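PDB 3QYH: Co-type Nitrile Hydratase beta subunit from Pseudomonas putida, which probably joins the alpha subunit in a cobalt-dependent nitrile hydratase, which hydrates nitriles to the corresponding amides. Local coordinates for residues S35-L40 with H74-L79; N78-V81 with V85-A88. All coordinates share one frame; numbering follows the deposited sequence.

Contact 1: S35-L40 with H74-L79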
loop_
_atom_site.group_PDB
_atom_site.type_symbol
_atom_site.label_atom_id
_atom_site.label_comp_id
_atom_site.label_asym_id
_atom_site.label_seq_id
_atom_site.Cartn_x
_atom_site.Cartn_y
_atom_site.Cartn_z
ATOM N N SER B 35 6.056 13.469 6.128
ATOM C CA SER B 35 6.437 13.315 7.536
ATOM C C SER B 35 5.326 13.752 8.501
ATOM O O SER B 35 5.318 13.366 9.668
ATOM C CB SER B 35 7.753 14.046 7.853
ATOM O OG SER B 35 7.581 15.438 7.712
ATOM N N LEU B 36 4.376 14.533 8.008
ATOM C CA LEU B 36 3.237 14.942 8.826
ATOM C C LEU B 36 2.335 13.771 9.191
ATOM O O LEU B 36 1.712 13.782 10.272
ATOM C CB LEU B 36 2.410 16.008 8.103
ATOM C CG LEU B 36 3.011 17.416 8.112
ATOM C CD1 LEU B 36 2.122 18.363 7.296
ATOM C CD2 LEU B 36 3.191 17.922 9.544
ATOM N N LEU B 37 2.254 12.754 8.326
ATOM C CA LEU B 37 1.315 11.666 8.587
ATOM C C LEU B 37 1.602 10.904 9.881
ATOM O O LEU B 37 0.715 10.747 10.714
ATOM C CB LEU B 37 1.256 10.679 7.426
ATOM C CG LEU B 37 -0.019 9.895 7.137
ATOM C CD1 LEU B 37 0.202 8.514 6.504
ATOM C CD2 LEU B 37 -1.195 9.964 8.147
ATOM N N PRO B 38 2.836 10.411 10.053
ATOM C CA PRO B 38 3.133 9.701 11.310
ATOM C C PRO B 38 2.992 10.630 12.509
ATOM O O PRO B 38 2.594 10.196 13.605
ATOM C CB PRO B 38 4.606 9.291 11.161
ATOM C CG PRO B 38 4.953 9.539 9.742
ATOM C CD PRO B 38 4.008 10.496 9.160
ATOM N N ALA B 39 3.323 11.904 12.329
ATOM C CA ALA B 39 3.210 12.837 13.455
ATOM C C ALA B 39 1.743 12.979 13.904
ATOM O O ALA B 39 1.432 12.944 15.095
ATOM C CB ALA B 39 3.826 14.199 13.099
ATOM N N LEU B 40 0.833 13.098 12.948
ATOM C CA LEU B 40 -0.564 13.312 13.273
ATOM C C LEU B 40 -1.234 12.025 13.735
ATOM O O LEU B 40 -2.090 12.060 14.610
ATOM C CB LEU B 40 -1.313 13.935 12.087
ATOM C CG LEU B 40 -0.805 15.317 11.680
ATOM C CD1 LEU B 40 -1.434 15.780 10.351
ATOM C CD2 LEU B 40 -1.054 16.353 12.796
ATOM N N HIS B 74 -4.528 17.329 1.273
ATOM C CA HIS B 74 -5.980 17.530 1.333
ATOM C C HIS B 74 -6.544 16.966 2.617
ATOM O O HIS B 74 -7.352 17.628 3.278
ATOM C CB HIS B 74 -6.713 16.896 0.127
ATOM C CG HIS B 74 -8.196 16.782 0.320
ATOM N ND1 HIS B 74 -9.082 17.730 -0.151
ATOM C CD2 HIS B 74 -8.943 15.859 0.978
ATOM C CE1 HIS B 74 -10.311 17.380 0.189
ATOM N NE2 HIS B 74 -10.254 16.249 0.873
ATOM N N VAL B 75 -6.121 15.757 2.986
ATOM C CA VAL B 75 -6.627 15.145 4.209
ATOM C C VAL B 75 -6.283 16.018 5.411
ATOM O O VAL B 75 -7.135 16.277 6.258
ATOM C CB VAL B 75 -6.055 13.725 4.439
ATOM C CG1 VAL B 75 -6.564 13.149 5.742
ATOM C CG2 VAL B 75 -6.420 12.819 3.282
ATOM N N PHE B 76 -5.035 16.476 5.491
ATOM C CA PHE B 76 -4.622 17.254 6.656
ATOM C C PHE B 76 -5.459 18.543 6.765
ATOM O O PHE B 76 -5.865 18.939 7.853
ATOM C CB PHE B 76 -3.122 17.564 6.601
ATOM C CG PHE B 76 -2.249 16.329 6.492
ATOM C CD1 PHE B 76 -1.015 16.384 5.840
ATOM C CD2 PHE B 76 -2.664 15.120 7.029
ATOM C CE1 PHE B 76 -0.202 15.249 5.741
ATOM C CE2 PHE B 76 -1.864 13.972 6.924
ATOM C CZ PHE B 76 -0.641 14.038 6.266
ATOM N N GLU B 77 -5.733 19.172 5.628
ATOM C CA GLU B 77 -6.467 20.439 5.616
ATOM C C GLU B 77 -7.954 20.295 5.913
ATOM O O GLU B 77 -8.598 21.259 6.305
ATOM C CB GLU B 77 -6.282 21.163 4.285
ATOM C CG GLU B 77 -4.860 21.706 4.057
ATOM C CD GLU B 77 -4.714 22.350 2.688
ATOM O OE1 GLU B 77 -5.495 21.987 1.791
ATOM O OE2 GLU B 77 -3.834 23.215 2.503
ATOM N N ASN B 78 -8.491 19.097 5.718
ATOM C CA ASN B 78 -9.923 18.887 5.804
ATOM C C ASN B 78 -10.335 17.970 6.937
ATOM O O ASN B 78 -11.210 18.328 7.730
ATOM C CB ASN B 78 -10.468 18.394 4.468
ATOM C CG ASN B 78 -10.488 19.493 3.423
ATOM O OD1 ASN B 78 -11.390 20.324 3.403
ATOM N ND2 ASN B 78 -9.475 19.525 2.568
ATOM N N LEU B 79 -9.703 16.805 7.040
ATOM C CA LEU B 79 -10.037 15.867 8.114
ATOM C C LEU B 79 -9.723 16.485 9.500
ATOM O O LEU B 79 -10.444 16.256 10.484
ATOM C CB LEU B 79 -9.313 14.530 7.914
ATOM C CG LEU B 79 -9.619 13.409 8.891
ATOM C CD1 LEU B 79 -11.118 13.133 8.878
ATOM C CD2 LEU B 79 -8.846 12.138 8.486
#

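Contact 2: N78-V81 with V85-A88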
loop_
_atom_site.group_PDB
_atom_site.type_symbol
_atom_site.label_atom_id
_atom_site.label_comp_id
_atom_site.label_asym_id
_atom_site.label_seq_id
_atom_site.Cartn_x
_atom_site.Cartn_y
_atom_site.Cartn_z
ATOM N N ASN B 78 -8.491 19.097 5.718
ATOM C CA ASN B 78 -9.923 18.887 5.804
ATOM C C ASN B 78 -10.335 17.970 6.937
ATOM O O ASN B 78 -11.210 18.328 7.730
ATOM C CB ASN B 78 -10.468 18.394 4.468
ATOM C CG ASN B 78 -10.488 19.493 3.423
ATOM O OD1 ASN B 78 -11.390 20.324 3.403
ATOM N ND2 ASN B 78 -9.475 19.525 2.568
ATOM N N LEU B 79 -9.703 16.805 7.040
ATOM C CA LEU B 79 -10.037 15.867 8.114
ATOM C C LEU B 79 -9.723 16.485 9.500
ATOM O O LEU B 79 -10.444 16.256 10.484
ATOM C CB LEU B 79 -9.313 14.530 7.914
ATOM C CG LEU B 79 -9.619 13.409 8.891
ATOM C CD1 LEU B 79 -11.118 13.133 8.878
ATOM C CD2 LEU B 79 -8.846 12.138 8.486
ATOM N N LEU B 80 -8.674 17.295 9.580
ATOM C CA LEU B 80 -8.349 17.895 10.877
ATOM C C LEU B 80 -9.438 18.887 11.280
ATOM O O LEU B 80 -9.668 19.131 12.459
ATOM C CB LEU B 80 -6.984 18.584 10.866
ATOM C CG LEU B 80 -5.764 17.633 10.922
ATOM C CD1 LEU B 80 -4.470 18.418 10.878
ATOM C CD2 LEU B 80 -5.814 16.786 12.183
ATOM N N VAL B 81 -10.090 19.485 10.291
ATOM C CA VAL B 81 -11.187 20.384 10.588
ATOM C C VAL B 81 -12.416 19.580 10.995
ATOM O O VAL B 81 -13.068 19.902 11.990
ATOM C CB VAL B 81 -11.475 21.336 9.429
ATOM C CG1 VAL B 81 -12.738 22.134 9.708
ATOM C CG2 VAL B 81 -10.294 22.276 9.236
ATOM N N VAL B 85 -9.864 19.362 15.349
ATOM C CA VAL B 85 -8.498 19.644 15.772
ATOM C C VAL B 85 -8.057 21.042 15.325
ATOM O O VAL B 85 -7.346 21.735 16.040
ATOM C CB VAL B 85 -7.532 18.576 15.234
ATOM C CG1 VAL B 85 -6.086 18.932 15.604
ATOM C CG2 VAL B 85 -7.926 17.213 15.785
ATOM N N LEU B 86 -8.472 21.459 14.135
ATOM C CA LEU B 86 -8.191 22.801 13.626
ATOM C C LEU B 86 -9.524 23.421 13.208
ATOM O O LEU B 86 -10.475 22.697 12.983
ATOM C CB LEU B 86 -7.292 22.740 12.376
ATOM C CG LEU B 86 -5.911 22.088 12.457
ATOM C CD1 LEU B 86 -5.203 22.142 11.076
ATOM C CD2 LEU B 86 -5.092 22.801 13.509
ATOM N N THR B 87 -9.587 24.747 13.075
ATOM C CA THR B 87 -10.792 25.383 12.531
ATOM C C THR B 87 -10.548 25.727 11.089
ATOM O O THR B 87 -9.404 25.805 10.657
ATOM C CB THR B 87 -11.170 26.708 13.254
ATOM O OG1 THR B 87 -10.230 27.738 12.921
ATOM C CG2 THR B 87 -11.213 26.530 14.752
ATOM N N ALA B 88 -11.627 25.975 10.354
ATOM C CA ALA B 88 -11.534 26.346 8.945
ATOM C C ALA B 88 -10.687 27.599 8.742
ATOM O O ALA B 88 -9.884 27.680 7.800
ATOM C CB ALA B 88 -12.921 26.552 8.355
HETATM O O HOH W 1 -13.023 22.494 13.285
#

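Contact 1: S35-L40 with H74-L79
Phe76 drives its ring from helix 68-82 into the leucines Leu36, Leu37 and Leu40 of helix 28-43. Its CB serves as the stem: with CG anti to the carbonyl carbon (chi1 -57°), the ring leaves its own helix heading for the other. CG already lies under Leu40 CD1. Along one side of the ring, Phe76 CD1 meets Leu36 CD1 at 4.0 Å and Phe76 CE1 presses on Leu36 CB at 3.6 Å, an oblique approach. At the far end, Phe76 CZ comes up to the backbone of Leu37, 3.8 Å from Leu37 N, with Leu37 CB close by. Back along the other side, Phe76 CE2 also lies beneath the Leu40 methyl, and Phe76 CD2 to Leu40 CD1 is 3.6 Å. Leu40 CD1 makes a CH-pi contact over one face, 4.0 Å from the Phe76 ring centroid and 27° off the normal. The two helices belong to the helical N-terminal part of the beta subunit; their short segments run at 39° with axes 11.3 Å apart, a spacing bridged by the phenyl ring. With the ring cut back to an alanine here, a gap is likely to open between the helices, and Leu36 and Leu40 would lose the surface they pack on. Phe76 and Leu36 also pack on apolar side chains of another protein chain, while Leu37 turns to Phe46, Phe51 and Trp72 of its own chain. One turn along helix 68-82, Asn78 ND2 hydrogen-bonds to His74 O at 2.9 Å and sits above one face of the His74 ring, offset toward its rim.

Contact 2: N78-V81 with V85-A88
Leu80 O, in the last turn of helix 68-82, accepts two backbone N-H groups from the chain that folds back toward it. Val85 N lies 2.9 Å from Leu80 O, nearly in line with the carbonyl, though its hydrogen is bent away (131° at H). Leu86 N, 3.1 Å from Leu80 O, comes from above the carbonyl plane, with the straighter bond (164°). Beside this grip, Val81 CA points its hydrogen at Leu86 O, 3.4 Å away. A water donates to Leu86 O at 2.6 Å and to Val81 O at 2.9 Å, bridging the two carbonyls. The apolar layer comes next: Leu80 CD1 meets Leu86 CD1 at 3.8 Å, and Leu80 CD2, the other branch, meets Val85 CB at 3.9 Å. With CG anti to its carbonyl carbon (chi1 -59°), Leu86 brings its CD1 to Leu80. Farther out, Val81 and Leu86 both rest on Val91 of helix 88-93, which Thr87 N-caps; Glu90 OE1 accepts the N-H of Thr87. Leu80 and Val85 also touch Asn45. With two donors from the returning chain, a carbonyl in the last helical turn is satisfied, and both the backbone bonds and the packing of Leu80 on Val85 and Leu86 probably help fix the turn.

In the fold
From the N terminus, helix 28-43 comes first, and contact 1 closes the long excursion through helices 48-56 and 60-65 when helix 68-82 returns to it. Contact 2 follows at once, closing the tight turn that leads from the end of helix 68-82 into helix 88-93. The two therefore neither nest nor cross; they succeed one another and overlap at Asn78 and Leu79. Helix 68-82 is the common member, and the centres lie about 10 Å apart. Leu40 CD1 packs on Leu80 CD1 at 4.1 Å, joining both patches. Together they tie helix 28-43, helix 68-82 and the start of helix 88-93 within the N-terminal region, away from the antiparallel sheet of the C-terminal part.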